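Local coordinates for RagB/SusD domain protein (Flavobacterium johnsoniae, PDB 5J90), which binds chitin as a SusD-like protein and probably helps capture the polysaccharide at the cell surface for uptake by the bacterium, at residues L356-I361 with G375-N380; G496-V499 with V503-P506. All blocks are in the same frame, centred on the assembly; numbering follows the deposited sequence.

Contact 1: residues L356-I361 with G375-N380; sequences LYEAGI and GYIADN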
loop_
_atom_site.group_PDB
_atom_site.type_symbol
_atom_site.label_atom_id
_atom_site.label_comp_id
_atom_site.label_asym_id
_atom_site.label_seq_id
_atom_site.Cartn_x
_atom_site.Cartn_y
_atom_site.Cartn_z
ATOM N N LEU A 356 26.876 -1.566 15.556
ATOM C CA LEU A 356 25.631 -1.171 16.203
ATOM C C LEU A 356 24.800 -2.392 16.592
ATOM O O LEU A 356 24.229 -2.437 17.686
ATOM C CB LEU A 356 24.855 -0.231 15.279
ATOM C CG LEU A 356 25.545 1.127 15.134
ATOM C CD1 LEU A 356 25.019 1.871 13.912
ATOM C CD2 LEU A 356 25.365 1.968 16.390
ATOM N N TYR A 357 24.767 -3.397 15.721
ATOM C CA TYR A 357 24.119 -4.677 16.011
ATOM C C TYR A 357 24.712 -5.312 17.260
ATOM O O TYR A 357 23.983 -5.712 18.176
ATOM C CB TYR A 357 24.300 -5.600 14.811
ATOM C CG TYR A 357 23.843 -7.038 14.952
ATOM C CD1 TYR A 357 22.484 -7.365 15.037
ATOM C CD2 TYR A 357 24.767 -8.083 14.933
ATOM C CE1 TYR A 357 22.061 -8.681 15.117
ATOM C CE2 TYR A 357 24.352 -9.409 15.016
ATOM C CZ TYR A 357 22.991 -9.702 15.101
ATOM O OH TYR A 357 22.548 -10.997 15.165
ATOM N N GLU A 358 26.038 -5.397 17.309
ATOM C CA GLU A 358 26.683 -6.061 18.435
ATOM C C GLU A 358 26.523 -5.249 19.719
ATOM O O GLU A 358 26.374 -5.820 20.807
ATOM C CB GLU A 358 28.155 -6.350 18.116
ATOM C CG GLU A 358 28.305 -7.348 16.976
ATOM C CD GLU A 358 29.736 -7.791 16.729
ATOM O OE1 GLU A 358 30.674 -7.190 17.306
ATOM O OE2 GLU A 358 29.902 -8.751 15.949
ATOM N N ALA A 359 26.532 -3.926 19.595
ATOM C CA ALA A 359 26.305 -3.060 20.747
ATOM C C ALA A 359 24.881 -3.203 21.284
ATOM O O ALA A 359 24.660 -3.130 22.496
ATOM C CB ALA A 359 26.613 -1.606 20.415
ATOM N N GLY A 360 23.908 -3.401 20.396
ATOM C CA GLY A 360 22.536 -3.597 20.831
ATOM C C GLY A 360 22.363 -4.882 21.620
ATOM O O GLY A 360 21.659 -4.904 22.640
ATOM N N ILE A 361 22.986 -5.958 21.150
ATOM C CA ILE A 361 22.926 -7.236 21.863
ATOM C C ILE A 361 23.547 -7.098 23.256
ATOM O O ILE A 361 22.950 -7.522 24.251
ATOM C CB ILE A 361 23.610 -8.365 21.070
ATOM C CG1 ILE A 361 22.928 -8.548 19.708
ATOM C CG2 ILE A 361 23.578 -9.680 21.852
ATOM C CD1 ILE A 361 23.699 -9.454 18.762
ATOM N N GLY A 375 30.411 -14.535 23.448
ATOM C CA GLY A 375 30.285 -15.842 22.828
ATOM C C GLY A 375 29.009 -15.981 22.020
ATOM O O GLY A 375 28.995 -16.593 20.950
ATOM N N TYR A 376 27.930 -15.417 22.553
ATOM C CA TYR A 376 26.629 -15.421 21.888
ATOM C C TYR A 376 26.703 -14.650 20.567
ATOM O O TYR A 376 26.240 -15.128 19.531
ATOM C CB TYR A 376 25.605 -14.791 22.831
ATOM C CG TYR A 376 24.182 -14.697 22.323
ATOM C CD1 TYR A 376 23.747 -13.567 21.631
ATOM C CD2 TYR A 376 23.265 -15.709 22.569
ATOM C CE1 TYR A 376 22.436 -13.460 21.185
ATOM C CE2 TYR A 376 21.945 -15.613 22.117
ATOM C CZ TYR A 376 21.544 -14.482 21.426
ATOM O OH TYR A 376 20.246 -14.375 20.986
ATOM N N ILE A 377 27.323 -13.478 20.629
ATOM C CA ILE A 377 27.500 -12.602 19.480
ATOM C C ILE A 377 28.372 -13.235 18.392
ATOM O O ILE A 377 28.150 -13.016 17.201
ATOM C CB ILE A 377 28.094 -11.260 19.939
ATOM C CG1 ILE A 377 27.021 -10.434 20.663
ATOM C CG2 ILE A 377 28.688 -10.489 18.774
ATOM C CD1 ILE A 377 27.576 -9.253 21.423
ATOM N N ALA A 378 29.346 -14.047 18.800
ATOM C CA ALA A 378 30.264 -14.650 17.836
ATOM C C ALA A 378 29.780 -15.983 17.258
ATOM O O ALA A 378 30.396 -16.520 16.336
ATOM C CB ALA A 378 31.649 -14.818 18.463
ATOM N N ASP A 379 28.676 -16.514 17.777
ATOM C CA ASP A 379 28.216 -17.840 17.373
ATOM C C ASP A 379 27.583 -17.845 15.982
ATOM O O ASP A 379 26.570 -17.183 15.749
ATOM C CB ASP A 379 27.243 -18.412 18.404
ATOM C CG ASP A 379 26.879 -19.853 18.113
ATOM O OD1 ASP A 379 26.205 -20.103 17.094
ATOM O OD2 ASP A 379 27.272 -20.741 18.903
ATOM N N ASN A 380 28.174 -18.610 15.066
ATOM C CA ASN A 380 27.673 -18.710 13.696
ATOM C C ASN A 380 27.146 -20.109 13.383
ATOM O O ASN A 380 27.223 -20.576 12.240
ATOM C CB ASN A 380 28.767 -18.309 12.698
ATOM C CG ASN A 380 28.225 -18.057 11.299
ATOM O OD1 ASN A 380 27.091 -17.599 11.126
ATOM N ND2 ASN A 380 29.034 -18.360 10.288
HETATM O O HOH W 1 28.294 -10.756 15.421
#
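In the helical SusD-like fold, the short helix 373-378 rests Tyr376 and Ile377 against helix 353-368, and Ile377 is the residue it wedges into the neighbouring helix between Glu358 and Ile361. The two isoleucines lie antiparallel, side by side, with Ile361 CG2 lying 3.7 Å from Ile377 CG1. CD1 of Ile377 reaches further, to 3.7 Å from the backbone O of Glu358. The same Ile361 CG2 branch, pointing away from its backbone N, also meets the ring of Tyr376 obliquely, 3.9 Å from Tyr376 CD1, the two side chains running nearly perpendicular. On its own helix, Ile361 places CD1 over one face of the Tyr357 ring, offset toward the rim. Phe337 of helix 332-344 packs on Ile361 as well, while the Tyr376 hydroxyl is hydrogen-bonded to Gln423 of helix 413-428.

No direct hydrogen bond joins the two segments, and at the more open margin a water makes the polar link. The Glu358 chain runs extended beyond CG (chi2 -173°), laying its carboxylate against Ile377 CG2. Gln354 NE2, one turn earlier, donates to Glu358 OE2. The bridging water donates to Glu358 OE2 at 2.6 Å and to Ile377 O at 2.9 Å.

Contact 2: residues G496-V499 with V503-P506; sequences GTRV and VNAP. With EDO (1,2-ethanediol), chain E.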
loop_
_atom_site.group_PDB
_atom_site.type_symbol
_atom_site.label_atom_id
_atom_site.label_comp_id
_atom_site.label_asym_id
_atom_site.label_seq_id
_atom_site.Cartn_x
_atom_site.Cartn_y
_atom_site.Cartn_z
ATOM N N GLY A 496 -7.271 -7.360 7.325
ATOM C CA GLY A 496 -6.328 -7.661 6.264
ATOM C C GLY A 496 -5.878 -6.456 5.462
ATOM O O GLY A 496 -4.904 -6.534 4.719
ATOM N N THR A 497 -6.587 -5.338 5.594
ATOM C CA THR A 497 -6.248 -4.140 4.836
ATOM C C THR A 497 -5.023 -3.462 5.435
ATOM O O THR A 497 -4.953 -3.243 6.635
ATOM C CB THR A 497 -7.435 -3.165 4.803
ATOM O OG1 THR A 497 -8.523 -3.798 4.114
ATOM C CG2 THR A 497 -7.081 -1.867 4.086
ATOM N N ARG A 498 -4.055 -3.130 4.590
ATOM C CA ARG A 498 -2.795 -2.551 5.067
ATOM C C ARG A 498 -2.897 -1.065 5.366
ATOM O O ARG A 498 -3.432 -0.291 4.558
ATOM C CB ARG A 498 -1.687 -2.794 4.037
ATOM C CG ARG A 498 -1.217 -4.229 4.014
ATOM C CD ARG A 498 -0.431 -4.563 2.739
ATOM N NE ARG A 498 0.060 -5.934 2.830
ATOM C CZ ARG A 498 1.242 -6.280 3.325
ATOM N NH1 ARG A 498 2.090 -5.347 3.737
ATOM N NH2 ARG A 498 1.576 -7.570 3.395
ATOM N N VAL A 499 -2.400 -0.664 6.532
ATOM C CA VAL A 499 -2.280 0.759 6.854
ATOM C C VAL A 499 -1.216 1.398 5.957
ATOM O O VAL A 499 -0.408 0.697 5.328
ATOM C CB VAL A 499 -1.966 1.029 8.352
ATOM C CG1 VAL A 499 -3.012 0.362 9.241
ATOM C CG2 VAL A 499 -0.555 0.563 8.732
ATOM N N VAL A 503 3.058 -0.798 3.429
ATOM C CA VAL A 503 2.883 -0.981 1.993
ATOM C C VAL A 503 3.420 -2.340 1.546
ATOM O O VAL A 503 4.414 -2.849 2.081
ATOM C CB VAL A 503 3.552 0.186 1.222
ATOM C CG1 VAL A 503 5.011 0.258 1.529
ATOM C CG2 VAL A 503 3.313 0.073 -0.282
ATOM N N ASN A 504 2.743 -2.952 0.577
ATOM C CA ASN A 504 3.265 -4.179 -0.015
ATOM C C ASN A 504 4.450 -3.883 -0.930
ATOM O O ASN A 504 4.298 -3.668 -2.140
ATOM C CB ASN A 504 2.187 -4.931 -0.792
ATOM C CG ASN A 504 2.687 -6.251 -1.293
ATOM O OD1 ASN A 504 3.198 -7.054 -0.520
ATOM N ND2 ASN A 504 2.585 -6.480 -2.590
ATOM N N ALA A 505 5.636 -3.866 -0.337
ATOM C CA ALA A 505 6.866 -3.455 -1.009
ATOM C C ALA A 505 8.000 -4.181 -0.311
ATOM O O ALA A 505 7.854 -4.622 0.829
ATOM C CB ALA A 505 7.064 -1.946 -0.890
ATOM N N PRO A 506 9.145 -4.323 -0.987
ATOM C CA PRO A 506 10.260 -5.037 -0.352
ATOM C C PRO A 506 10.970 -4.180 0.702
ATOM O O PRO A 506 10.758 -2.965 0.779
ATOM C CB PRO A 506 11.189 -5.328 -1.536
ATOM C CG PRO A 506 10.952 -4.189 -2.479
ATOM C CD PRO A 506 9.460 -3.889 -2.363
HETATM C C1 EDO E . 6.117 -7.579 1.880
HETATM O O1 EDO E . 5.983 -9.009 1.761
HETATM C C2 EDO E . 4.842 -6.971 2.447
HETATM O O2 EDO E . 4.446 -7.588 3.684
HETATM O O HOH W 2 4.861 -4.147 4.726
#
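With CG beside its backbone N and the chain extended from CG to NE, Arg498 stretches across to Val503 and Asn504, and the turn at its end (chi4 -91°) sets the guanidinium roughly crosswise to that chain. Asn504 holds CG anti to the backbone N (chi1 -175°), which leaves OD1 above one face of the guanidinium, toward the rim, 4.3 Å from Arg498 NH2 and not bonded to it. No hydrogen bond links the two segments directly.

Val503 O lies 3.8 Å from Arg498 NH1, a gap bridged by a water near the guanidinium plane: it lies 3.0 Å from Val503 O, to which it can donate, and accepts a weak bond from Arg498 NH1 at 3.2 Å. NH1 also donates to the carbonyl of Asp502, just before the second segment. Both segments belong to an irregular C-terminal loop that doubles back on itself after helix 479-489, and Asn504 forms the centre of an inverse gamma turn within it.

This loop lies at the interface between the two subunits. Arg498 NH2 donates to Gly490 O of the second subunit and Asn504 ND2 to Lys488 O of that subunit, while Val503 packs against its own counterpart there. The side chain of Arg466 in the same chain comes close to NH1, a like-charge neighbour that the carbonyls around the guanidinium probably help offset.

A 1,2-ethanediol, probably from the crystallisation liquor, sits at the edge of the guanidinium, beside Asn504 and Ala505. Arg498 NH2 donates to O2 of the diol at 2.9 Å, the N-H...O angle 146°, and C2 of the diol lies 3.4 Å from Asn504 OD1.

In the fold
The two contacts share no helix or loop: their centres are 31 Å apart and their nearest atoms about 19 Å apart. Contact 1 joins two neighbouring helices toward the outside of the chain, about 23 Å from its centre, and no other protein chain touches it. Contact 2, about 18 Å from that centre, folds a helix-free tail on itself where the second subunit meets it. Both are partly buried, but the chemistry differs: aliphatic and aromatic side chains, with one carboxylate and its water at the margin, make contact 1, whereas contact 2 gathers a guanidinium, an amide and backbone carbonyls, several of whose bonds lead to residues beyond its own segments.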